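PDB 2DC4: CYTH domain-containing protein from Pyrococcus horikoshii, which is of unknown function but probably binds and acts on triphosphate-containing substrates within a beta-barrel tunnel. Local coordinates for residues E2-F7 with D125-T130; L21-F26 with W103-N108; E30-Y35 with Q95-K100; I57-I62 with E69-E74. All blocks are in the same frame, centred on the assembly; numbering follows the deposited sequence.

Interaction 1. Residues E2-F7 with D125-T130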
# COMPACT_ATOMS: atom_id res chain seq x y z
N GLU A 2 5.03 -0.18 20.20
CA GLU A 2 5.73 -1.44 20.05
C GLU A 2 6.86 -1.49 21.07
O GLU A 2 7.70 -0.58 21.11
CB GLU A 2 6.31 -1.54 18.63
CG GLU A 2 6.94 -2.87 18.27
CD GLU A 2 7.66 -2.82 16.93
OE1 GLU A 2 7.09 -2.29 15.96
OE2 GLU A 2 8.80 -3.33 16.85
N ILE A 3 6.88 -2.53 21.90
CA ILE A 3 7.93 -2.70 22.90
C ILE A 3 8.58 -4.06 22.68
O ILE A 3 7.91 -5.09 22.71
CB ILE A 3 7.37 -2.62 24.33
CG1 ILE A 3 6.76 -1.24 24.58
CG2 ILE A 3 8.48 -2.89 25.34
CD1 ILE A 3 7.75 -0.08 24.45
N GLU A 4 9.89 -4.06 22.47
CA GLU A 4 10.58 -5.31 22.23
C GLU A 4 12.08 -5.23 22.46
O GLU A 4 12.70 -4.18 22.29
CB GLU A 4 10.32 -5.77 20.80
CG GLU A 4 10.58 -4.71 19.75
CD GLU A 4 10.45 -5.25 18.34
OE1 GLU A 4 9.45 -5.94 18.06
OE2 GLU A 4 11.34 -4.97 17.51
N VAL A 5 12.66 -6.36 22.87
CA VAL A 5 14.09 -6.46 23.10
C VAL A 5 14.58 -7.61 22.24
O VAL A 5 13.96 -8.68 22.20
CB VAL A 5 14.42 -6.74 24.57
CG1 VAL A 5 15.92 -6.78 24.77
CG2 VAL A 5 13.80 -5.65 25.45
N LYS A 6 15.69 -7.39 21.55
CA LYS A 6 16.28 -8.39 20.67
C LYS A 6 17.51 -9.01 21.32
O LYS A 6 18.29 -8.31 21.95
CB LYS A 6 16.68 -7.73 19.34
CG LYS A 6 17.22 -8.70 18.29
CD LYS A 6 17.72 -7.95 17.05
CE LYS A 6 16.61 -7.13 16.41
NZ LYS A 6 17.11 -6.40 15.21
N PHE A 7 17.67 -10.32 21.16
CA PHE A 7 18.81 -11.04 21.72
C PHE A 7 19.51 -11.89 20.68
O PHE A 7 18.88 -12.51 19.82
CB PHE A 7 18.36 -11.97 22.86
CG PHE A 7 17.66 -11.26 23.99
CD1 PHE A 7 16.31 -10.95 23.90
CD2 PHE A 7 18.36 -10.92 25.14
CE1 PHE A 7 15.65 -10.31 24.95
CE2 PHE A 7 17.71 -10.28 26.20
CZ PHE A 7 16.36 -9.97 26.11
N ASP A 125 13.45 -12.06 19.27
CA ASP A 125 12.84 -10.80 19.65
C ASP A 125 11.75 -11.17 20.65
O ASP A 125 10.95 -12.06 20.39
CB ASP A 125 12.20 -10.11 18.44
CG ASP A 125 13.20 -9.38 17.58
OD1 ASP A 125 13.94 -8.53 18.12
OD2 ASP A 125 13.25 -9.64 16.36
N ILE A 126 11.76 -10.51 21.80
CA ILE A 126 10.72 -10.76 22.79
C ILE A 126 9.89 -9.48 22.79
O ILE A 126 10.38 -8.40 23.11
CB ILE A 126 11.30 -11.00 24.20
CG1 ILE A 126 12.27 -12.19 24.17
CG2 ILE A 126 10.16 -11.28 25.19
CD1 ILE A 126 12.83 -12.57 25.55
N GLU A 127 8.63 -9.63 22.41
CA GLU A 127 7.71 -8.51 22.28
C GLU A 127 6.57 -8.60 23.29
O GLU A 127 6.07 -9.67 23.62
CB GLU A 127 7.14 -8.52 20.86
CG GLU A 127 8.11 -7.91 19.84
CD GLU A 127 7.46 -7.90 18.48
OE1 GLU A 127 6.29 -7.58 18.39
OE2 GLU A 127 8.15 -8.22 17.50
N VAL A 128 6.12 -7.45 23.80
CA VAL A 128 5.01 -7.45 24.74
C VAL A 128 4.03 -6.35 24.36
O VAL A 128 4.41 -5.34 23.78
CB VAL A 128 5.50 -7.22 26.19
CG1 VAL A 128 6.13 -5.85 26.31
CG2 VAL A 128 4.35 -7.37 27.17
N ILE A 129 2.76 -6.57 24.69
CA ILE A 129 1.72 -5.59 24.42
C ILE A 129 1.38 -4.93 25.75
O ILE A 129 0.98 -5.60 26.69
CB ILE A 129 0.46 -6.26 23.84
CG1 ILE A 129 0.81 -6.98 22.54
CG2 ILE A 129 -0.62 -5.21 23.60
CD1 ILE A 129 -0.35 -7.78 21.95
N THR A 130 1.55 -3.61 25.83
CA THR A 130 1.27 -2.88 27.06
C THR A 130 1.07 -1.39 26.82
O THR A 130 1.63 -0.81 25.88
CB THR A 130 2.41 -3.07 28.09
OG1 THR A 130 2.52 -4.46 28.44
CG2 THR A 130 2.14 -2.27 29.36
O HOH W 1 4.91 -4.68 21.02
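The ring of F7 overlaps the end of I126: its CE1 is 3.7 Å from I126 CD1, and the two side chains slant across each other. In both, the first torsion sets the gamma carbon beside the residue's own backbone N (chi1 -58° for F7 CG and I126 CG1 alike). I3 and V128 continue this apolar face further along, lying side by side with CG2 of I3 3.9 Å from CG1 of V128. The opposite face is polar and carries E4, K6, D125 and E127. Here D125 runs alongside the aliphatic part of K6, with OD1 3.3 Å from K6 CG, while K6 NZ stays 4.8 Å from that oxygen. The two charged ends have partners elsewhere: K6 NZ bonds to the backbone O of K157 and sits against the ring of Y159, and D125 OD2 takes the hydroxyl of the same tyrosine. E4 and E127 also run side by side, but their modelled carboxylates are too close for the detail to be trusted. The backbones are antiparallel; V5 and I126 exchange a pair of bonds, V5 N to I126 O at 3.1 Å and I126 N to V5 O at 2.9 Å. Beyond I3 a water bridges I3 N and V128 O. E2, E4 and K6 fit the ExExK signature of CYTH proteins, whose acidic and basic side chains typically line the tunnel. This seam joins the first and last strands of the barrel, with strand 69-76 flanking 2-7, strand 110-117 flanking 125-128, and helix 133-146 covering the apolar face through I140, W141 and A144.

Interaction 2. Residues L21-F26 with W103-N108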
# COMPACT_ATOMS: atom_id res chain seq x y z
N LEU A 21 9.14 -23.77 28.14
CA LEU A 21 8.43 -22.76 28.92
C LEU A 21 6.92 -22.98 28.77
O LEU A 21 6.14 -22.56 29.62
CB LEU A 21 8.80 -21.36 28.40
CG LEU A 21 8.25 -20.13 29.10
CD1 LEU A 21 8.56 -20.23 30.59
CD2 LEU A 21 8.84 -18.86 28.52
N GLY A 22 6.53 -23.64 27.69
CA GLY A 22 5.12 -23.89 27.45
C GLY A 22 4.50 -22.89 26.49
O GLY A 22 3.28 -22.81 26.38
N ALA A 23 5.34 -22.13 25.81
CA ALA A 23 4.85 -21.15 24.85
C ALA A 23 4.13 -21.90 23.73
O ALA A 23 4.50 -23.03 23.40
CB ALA A 23 6.01 -20.33 24.28
N LYS A 24 3.11 -21.28 23.15
CA LYS A 24 2.32 -21.88 22.08
C LYS A 24 2.89 -21.57 20.70
O LYS A 24 3.02 -20.40 20.33
CB LYS A 24 0.88 -21.39 22.18
CG LYS A 24 -0.04 -21.79 21.04
CD LYS A 24 -1.49 -21.45 21.38
CE LYS A 24 -1.70 -19.97 21.69
NZ LYS A 24 -1.96 -19.14 20.47
N PHE A 25 3.22 -22.61 19.94
CA PHE A 25 3.76 -22.42 18.60
C PHE A 25 2.66 -21.93 17.67
O PHE A 25 1.62 -22.59 17.52
CB PHE A 25 4.35 -23.72 18.06
CG PHE A 25 4.90 -23.61 16.67
CD1 PHE A 25 5.99 -22.78 16.40
CD2 PHE A 25 4.33 -24.33 15.62
CE1 PHE A 25 6.49 -22.67 15.10
CE2 PHE A 25 4.83 -24.22 14.32
CZ PHE A 25 5.91 -23.39 14.06
N PHE A 26 2.88 -20.78 17.04
CA PHE A 26 1.90 -20.20 16.13
C PHE A 26 2.16 -20.60 14.69
O PHE A 26 1.23 -20.95 13.95
CB PHE A 26 1.92 -18.68 16.26
CG PHE A 26 1.03 -17.99 15.27
CD1 PHE A 26 -0.35 -18.01 15.43
CD2 PHE A 26 1.58 -17.37 14.15
CE1 PHE A 26 -1.18 -17.41 14.48
CE2 PHE A 26 0.76 -16.77 13.20
CZ PHE A 26 -0.63 -16.79 13.37
N TRP A 103 10.18 -18.14 13.55
CA TRP A 103 9.40 -19.09 14.35
C TRP A 103 8.66 -18.22 15.36
O TRP A 103 9.29 -17.52 16.15
CB TRP A 103 10.33 -20.05 15.09
CG TRP A 103 10.69 -21.27 14.32
CD1 TRP A 103 10.19 -22.52 14.49
CD2 TRP A 103 11.64 -21.36 13.25
NE1 TRP A 103 10.77 -23.39 13.61
CE2 TRP A 103 11.66 -22.70 12.83
CE3 TRP A 103 12.47 -20.43 12.61
CZ2 TRP A 103 12.48 -23.15 11.80
CZ3 TRP A 103 13.29 -20.88 11.58
CH2 TRP A 103 13.29 -22.22 11.18
N ILE A 104 7.34 -18.27 15.34
CA ILE A 104 6.53 -17.46 16.24
C ILE A 104 5.89 -18.31 17.33
O ILE A 104 5.27 -19.33 17.05
CB ILE A 104 5.40 -16.72 15.46
CG1 ILE A 104 6.01 -15.90 14.32
CG2 ILE A 104 4.60 -15.82 16.41
CD1 ILE A 104 4.99 -15.28 13.38
N TYR A 105 6.06 -17.88 18.58
CA TYR A 105 5.47 -18.56 19.74
C TYR A 105 4.75 -17.50 20.56
O TYR A 105 5.15 -16.34 20.56
CB TYR A 105 6.55 -19.19 20.62
CG TYR A 105 7.30 -20.33 19.97
CD1 TYR A 105 6.92 -21.65 20.19
CD2 TYR A 105 8.41 -20.09 19.16
CE1 TYR A 105 7.63 -22.71 19.62
CE2 TYR A 105 9.12 -21.12 18.59
CZ TYR A 105 8.74 -22.44 18.83
OH TYR A 105 9.48 -23.46 18.29
N LYS A 106 3.69 -17.89 21.26
CA LYS A 106 2.93 -16.94 22.06
C LYS A 106 2.75 -17.44 23.49
O LYS A 106 2.56 -18.63 23.73
CB LYS A 106 1.55 -16.69 21.43
CG LYS A 106 1.62 -16.13 20.02
CD LYS A 106 1.36 -14.63 19.99
CE LYS A 106 -0.12 -14.33 20.22
NZ LYS A 106 -0.40 -12.87 20.21
N LEU A 107 2.84 -16.51 24.43
CA LEU A 107 2.67 -16.82 25.85
C LEU A 107 2.03 -15.59 26.49
O LEU A 107 2.69 -14.59 26.77
CB LEU A 107 4.03 -17.10 26.49
CG LEU A 107 4.01 -17.67 27.91
CD1 LEU A 107 3.30 -19.02 27.90
CD2 LEU A 107 5.44 -17.83 28.41
N ASN A 108 0.72 -15.66 26.71
CA ASN A 108 -0.01 -14.55 27.28
C ASN A 108 0.16 -13.31 26.40
O ASN A 108 -0.08 -13.36 25.20
CB ASN A 108 0.48 -14.26 28.71
CG ASN A 108 0.34 -15.47 29.61
OD1 ASN A 108 -0.72 -16.09 29.68
ND2 ASN A 108 1.42 -15.81 30.32
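F25 holds CG anti to its backbone N (chi1 179°), while Y105 turns CG beside its own (chi1 -66°), and the two rings meet obliquely, their planes 57° apart. F25 CD1 lies over one face of the Y105 ring, displaced toward the rim, 3.6 Å from Y105 CE1. The next atom of the same ring edge, F25 CE1, meets W103 rim to rim, 3.8 Å from W103 CD1, which makes the three residues an aromatic cluster; W103 in turn packs edge-to-face with F11. Nearer the turn, A23 CB sits 3.9 Å from Y105 CB, and L21 crosses L107 at about a right angle with CD2 against CD2 at 3.6 Å. F26 and I104 lie side by side, pointing the same way, F26 CB 3.9 Å from I104 CG2. Three backbone bonds fix the pairing: K24 N to K106 O and K106 N to K24 O, each 2.8 Å, then F26 N to I104 O. G22, with its positive phi, forms the Schellman motif that ends helix 11-21; a side chain there would jam against the preceding carbonyl. The turn leads the chain into the start of strand 24-36, paired with the end of strand 94-107 in the antiparallel CYTH barrel.

Interaction 3. Residues E30-Y35 with Q95-K100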
# COMPACT_ATOMS: atom_id res chain seq x y z
N GLU A 30 8.40 -17.34 6.32
CA GLU A 30 9.60 -17.13 5.52
C GLU A 30 9.41 -15.73 4.94
O GLU A 30 8.63 -15.53 4.02
CB GLU A 30 9.69 -18.17 4.41
CG GLU A 30 9.77 -19.60 4.95
CD GLU A 30 9.98 -20.63 3.86
OE1 GLU A 30 11.00 -20.52 3.14
OE2 GLU A 30 9.14 -21.55 3.73
N GLN A 31 10.13 -14.77 5.51
CA GLN A 31 9.99 -13.37 5.12
C GLN A 31 11.11 -12.77 4.29
O GLN A 31 12.28 -13.12 4.43
CB GLN A 31 9.82 -12.52 6.38
CG GLN A 31 8.93 -13.14 7.46
CD GLN A 31 8.85 -12.27 8.70
OE1 GLN A 31 9.84 -11.64 9.09
NE2 GLN A 31 7.68 -12.24 9.34
N GLU A 32 10.72 -11.84 3.43
CA GLU A 32 11.66 -11.12 2.59
C GLU A 32 11.22 -9.66 2.67
O GLU A 32 10.13 -9.32 2.22
CB GLU A 32 11.60 -11.60 1.14
CG GLU A 32 12.60 -10.91 0.22
CD GLU A 32 12.57 -11.44 -1.20
OE1 GLU A 32 12.58 -12.67 -1.38
OE2 GLU A 32 12.55 -10.61 -2.14
N ASP A 33 12.06 -8.82 3.28
CA ASP A 33 11.76 -7.40 3.44
C ASP A 33 12.64 -6.52 2.59
O ASP A 33 13.87 -6.63 2.63
CB ASP A 33 11.95 -6.96 4.89
CG ASP A 33 11.13 -7.76 5.87
OD1 ASP A 33 10.10 -8.32 5.46
OD2 ASP A 33 11.52 -7.80 7.06
N VAL A 34 12.02 -5.63 1.82
CA VAL A 34 12.78 -4.69 1.00
C VAL A 34 12.65 -3.33 1.70
O VAL A 34 11.56 -2.76 1.78
CB VAL A 34 12.23 -4.60 -0.44
CG1 VAL A 34 12.94 -3.49 -1.20
CG2 VAL A 34 12.44 -5.93 -1.14
N TYR A 35 13.76 -2.85 2.24
CA TYR A 35 13.77 -1.57 2.95
C TYR A 35 14.08 -0.38 2.06
O TYR A 35 14.86 -0.49 1.12
CB TYR A 35 14.80 -1.59 4.08
CG TYR A 35 14.36 -2.36 5.31
CD1 TYR A 35 14.41 -3.75 5.35
CD2 TYR A 35 13.91 -1.68 6.44
CE1 TYR A 35 14.02 -4.45 6.48
CE2 TYR A 35 13.51 -2.37 7.58
CZ TYR A 35 13.57 -3.75 7.60
OH TYR A 35 13.18 -4.44 8.72
N GLN A 95 17.29 0.45 0.51
CA GLN A 95 18.31 0.43 1.55
C GLN A 95 18.95 -0.95 1.67
O GLN A 95 20.13 -1.08 2.02
CB GLN A 95 17.65 0.85 2.86
CG GLN A 95 18.57 1.03 4.05
CD GLN A 95 17.81 1.54 5.25
OE1 GLN A 95 16.82 0.94 5.68
NE2 GLN A 95 18.26 2.66 5.81
N GLY A 96 18.17 -1.99 1.39
CA GLY A 96 18.67 -3.34 1.47
C GLY A 96 17.52 -4.34 1.54
O GLY A 96 16.36 -3.95 1.53
N VAL A 97 17.86 -5.62 1.59
CA VAL A 97 16.85 -6.66 1.65
C VAL A 97 17.17 -7.63 2.78
O VAL A 97 18.26 -8.19 2.82
CB VAL A 97 16.79 -7.46 0.34
CG1 VAL A 97 15.73 -8.56 0.45
CG2 VAL A 97 16.48 -6.53 -0.83
N VAL A 98 16.22 -7.80 3.70
CA VAL A 98 16.41 -8.71 4.82
C VAL A 98 15.58 -9.96 4.58
O VAL A 98 14.37 -9.87 4.37
CB VAL A 98 15.98 -8.09 6.16
CG1 VAL A 98 16.14 -9.11 7.28
CG2 VAL A 98 16.81 -6.84 6.46
N LYS A 99 16.23 -11.12 4.63
CA LYS A 99 15.54 -12.38 4.43
C LYS A 99 15.69 -13.21 5.69
O LYS A 99 16.80 -13.39 6.20
CB LYS A 99 16.13 -13.14 3.24
CG LYS A 99 15.97 -12.41 1.91
CD LYS A 99 16.56 -13.21 0.76
CE LYS A 99 15.82 -14.54 0.57
NZ LYS A 99 14.37 -14.34 0.28
N LYS A 100 14.58 -13.72 6.21
CA LYS A 100 14.66 -14.51 7.42
C LYS A 100 13.57 -15.55 7.52
O LYS A 100 12.55 -15.47 6.83
CB LYS A 100 14.58 -13.59 8.64
CG LYS A 100 13.17 -13.10 8.93
CD LYS A 100 13.09 -12.33 10.24
CE LYS A 100 13.40 -10.85 10.06
NZ LYS A 100 12.29 -10.13 9.38
O HOH W 2 13.17 -7.06 8.79
O HOH W 3 12.49 -10.42 6.67
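K100 NZ donates to Q31 OE1 at 2.9 Å, nearly in line with the amide C=O, and reaches D33 OD2 in a weak salt bridge at 3.4 Å. Two waters also bind the amine: one bridges K100 NZ, D33 OD2 and the Y35 hydroxyl, the other joins K100 NZ to V98 O and, weakly, to D33 OD2. The lysine chain bends at chi3 (87°) and again at chi4, folding the amine back over the strand pair. D33 OD1 is bound to R47, Q31 NE2 to E29, and Y35 OH also to R45. A methionine in place of K100 would probably leave Q31 OE1 and D33 OD2 without their shared cation and disturb both waters. On the other face K99 NZ meets E32 OE1 at 3.0 Å from above the carboxylate plane, and E32 OE2 goes to K48. Backbone bonds pair Q31 with K100, D33 with V98 and Y35 with G96. Packing follows: Y35 CE1 lies 3.7 Å from V98 CG2, and V34 CG2 meets V97 CG2 at 4.1 Å. Strand 42-49 flanks 30-35, strand 110-117 flanks 95-100, and Y159 and I160 of helix 159-162 rest against the face of Y35, V98 and K100.

Interaction 4. Residues I57-I62 with E69-E74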
# COMPACT_ATOMS: atom_id res chain seq x y z
N ILE A 57 3.00 -3.43 3.89
CA ILE A 57 3.82 -2.23 3.80
C ILE A 57 3.93 -1.88 5.27
O ILE A 57 2.92 -1.88 5.99
CB ILE A 57 3.14 -1.06 3.08
CG1 ILE A 57 3.05 -1.36 1.58
CG2 ILE A 57 3.93 0.23 3.34
CD1 ILE A 57 2.43 -0.24 0.75
N THR A 58 5.14 -1.62 5.75
CA THR A 58 5.32 -1.27 7.15
C THR A 58 6.20 -0.03 7.32
O THR A 58 7.25 0.10 6.70
CB THR A 58 5.97 -2.42 7.95
OG1 THR A 58 7.31 -2.60 7.49
CG2 THR A 58 5.20 -3.71 7.78
N TYR A 59 5.73 0.87 8.18
CA TYR A 59 6.43 2.10 8.50
C TYR A 59 6.69 2.08 9.99
O TYR A 59 5.81 1.72 10.78
CB TYR A 59 5.56 3.31 8.17
CG TYR A 59 6.08 4.64 8.69
CD1 TYR A 59 6.99 5.40 7.96
CD2 TYR A 59 5.64 5.14 9.92
CE1 TYR A 59 7.46 6.62 8.45
CE2 TYR A 59 6.10 6.36 10.41
CZ TYR A 59 7.01 7.09 9.67
OH TYR A 59 7.45 8.31 10.14
N LYS A 60 7.90 2.46 10.39
CA LYS A 60 8.24 2.50 11.80
C LYS A 60 9.04 3.73 12.15
O LYS A 60 9.79 4.26 11.34
CB LYS A 60 9.07 1.27 12.21
CG LYS A 60 8.32 -0.05 12.19
CD LYS A 60 9.18 -1.13 12.83
CE LYS A 60 8.46 -2.48 12.83
NZ LYS A 60 9.26 -3.54 13.50
N GLU A 61 8.84 4.19 13.38
CA GLU A 61 9.57 5.34 13.88
C GLU A 61 10.15 4.92 15.22
O GLU A 61 9.41 4.55 16.13
CB GLU A 61 8.64 6.54 14.07
CG GLU A 61 9.28 7.70 14.81
CD GLU A 61 8.46 8.96 14.74
OE1 GLU A 61 7.27 8.92 15.12
OE2 GLU A 61 9.01 10.00 14.31
N ILE A 62 11.48 4.96 15.33
CA ILE A 62 12.16 4.59 16.57
C ILE A 62 11.85 5.68 17.59
O ILE A 62 11.99 6.86 17.29
CB ILE A 62 13.69 4.55 16.39
CG1 ILE A 62 14.06 3.81 15.10
CG2 ILE A 62 14.33 3.90 17.61
CD1 ILE A 62 13.54 2.41 15.02
N GLU A 69 11.59 0.71 21.52
CA GLU A 69 10.24 1.26 21.48
C GLU A 69 10.01 1.82 20.08
O GLU A 69 10.83 2.57 19.56
CB GLU A 69 10.09 2.38 22.51
CG GLU A 69 10.59 2.00 23.90
CD GLU A 69 10.39 3.12 24.91
OE1 GLU A 69 10.51 4.30 24.53
OE2 GLU A 69 10.14 2.81 26.10
N PHE A 70 8.89 1.45 19.47
CA PHE A 70 8.58 1.91 18.12
C PHE A 70 7.12 2.25 17.90
O PHE A 70 6.24 1.73 18.58
CB PHE A 70 8.91 0.84 17.05
CG PHE A 70 10.24 0.17 17.20
CD1 PHE A 70 10.48 -0.71 18.25
CD2 PHE A 70 11.23 0.37 16.25
CE1 PHE A 70 11.70 -1.38 18.35
CE2 PHE A 70 12.45 -0.29 16.34
CZ PHE A 70 12.68 -1.17 17.39
N TYR A 71 6.87 3.12 16.94
CA TYR A 71 5.51 3.43 16.54
C TYR A 71 5.46 2.63 15.24
O TYR A 71 6.35 2.77 14.41
CB TYR A 71 5.30 4.90 16.19
CG TYR A 71 3.97 5.11 15.49
CD1 TYR A 71 2.78 4.91 16.17
CD2 TYR A 71 3.92 5.43 14.14
CE1 TYR A 71 1.55 5.01 15.52
CE2 TYR A 71 2.69 5.53 13.47
CZ TYR A 71 1.52 5.32 14.17
OH TYR A 71 0.31 5.40 13.52
N GLU A 72 4.45 1.79 15.08
CA GLU A 72 4.37 0.99 13.87
C GLU A 72 3.07 1.18 13.11
O GLU A 72 1.99 1.18 13.70
CB GLU A 72 4.55 -0.50 14.19
CG GLU A 72 4.40 -1.41 12.98
CD GLU A 72 4.60 -2.87 13.31
OE1 GLU A 72 3.89 -3.38 14.21
OE2 GLU A 72 5.46 -3.52 12.68
N LEU A 73 3.18 1.34 11.80
CA LEU A 73 2.03 1.49 10.93
C LEU A 73 2.20 0.39 9.91
O LEU A 73 3.12 0.44 9.09
CB LEU A 73 2.04 2.85 10.25
CG LEU A 73 0.93 3.11 9.22
CD1 LEU A 73 -0.45 3.00 9.88
CD2 LEU A 73 1.12 4.49 8.62
N GLU A 74 1.33 -0.61 9.97
CA GLU A 74 1.43 -1.74 9.05
C GLU A 74 0.08 -2.16 8.49
O GLU A 74 -0.91 -2.27 9.23
CB GLU A 74 2.05 -2.95 9.77
CG GLU A 74 2.10 -4.21 8.93
CD GLU A 74 2.49 -5.43 9.73
OE1 GLU A 74 1.73 -5.80 10.65
OE2 GLU A 74 3.55 -6.02 9.45
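Y59 and L73 trade backbone bonds, Y59 N to L73 O and L73 N to Y59 O, each 2.8 Å and nearly straight. E61 and Y71 do the same two residues along, both bonds 3.0 Å, so four bonds lock the antiparallel register. The charged contacts are looser. K60 runs alongside E72, its CE 3.2 Å from E72 OE2, but NZ is 3.9 Å from that oxygen, a long salt bridge. The extended lysine chain also hangs NZ above the F70 ring, too far for more than a weak attraction, and E2 offers a second, long ion pair. An alanine at K60 would probably leave E72 and E2 without this shared positive charge, and E72 without the aliphatic chain beside it. K42 hydrogen-bonds the Y59 hydroxyl and forms a salt bridge with E61. On the other face from K60, Y59 CB is 4.1 Å from L73 CB, and the rings of Y59 and Y71 approach edge to edge. Back on the face of K60, T58 puts CG2 against the chain of E74, and I62 stands beside F70, though modelled too close for the detail to be relied on. The hairpin lies between strand 42-49, beside 57-62, and strand 2-8, beside 69-74, while Y59, L73 and Y71 face the second subunit, where the Y71 hydroxyl bonds to E85 of that subunit.

Overall arrangement
Starting at the N terminus, strand 2-8 runs into interaction 1, whose partner comes 118 residues later; this closes the longest loop and seals the barrel between its first and last strands. The other three loops lie one within another inside it, and none cross. Interaction 2 joins the exit of helix 11-21 and the start of strand 24-36 to the end of strand 94-107. Interaction 3 uses the same two strands further along, its centre about 24 Å from that of interaction 2. Innermost, interaction 4 is the hairpin of 54-62 and 69-76. Interactions 1 and 4 touch, since strands 2-8 and 69-76 are neighbours in the sheet, with E2 meeting F70 and K60.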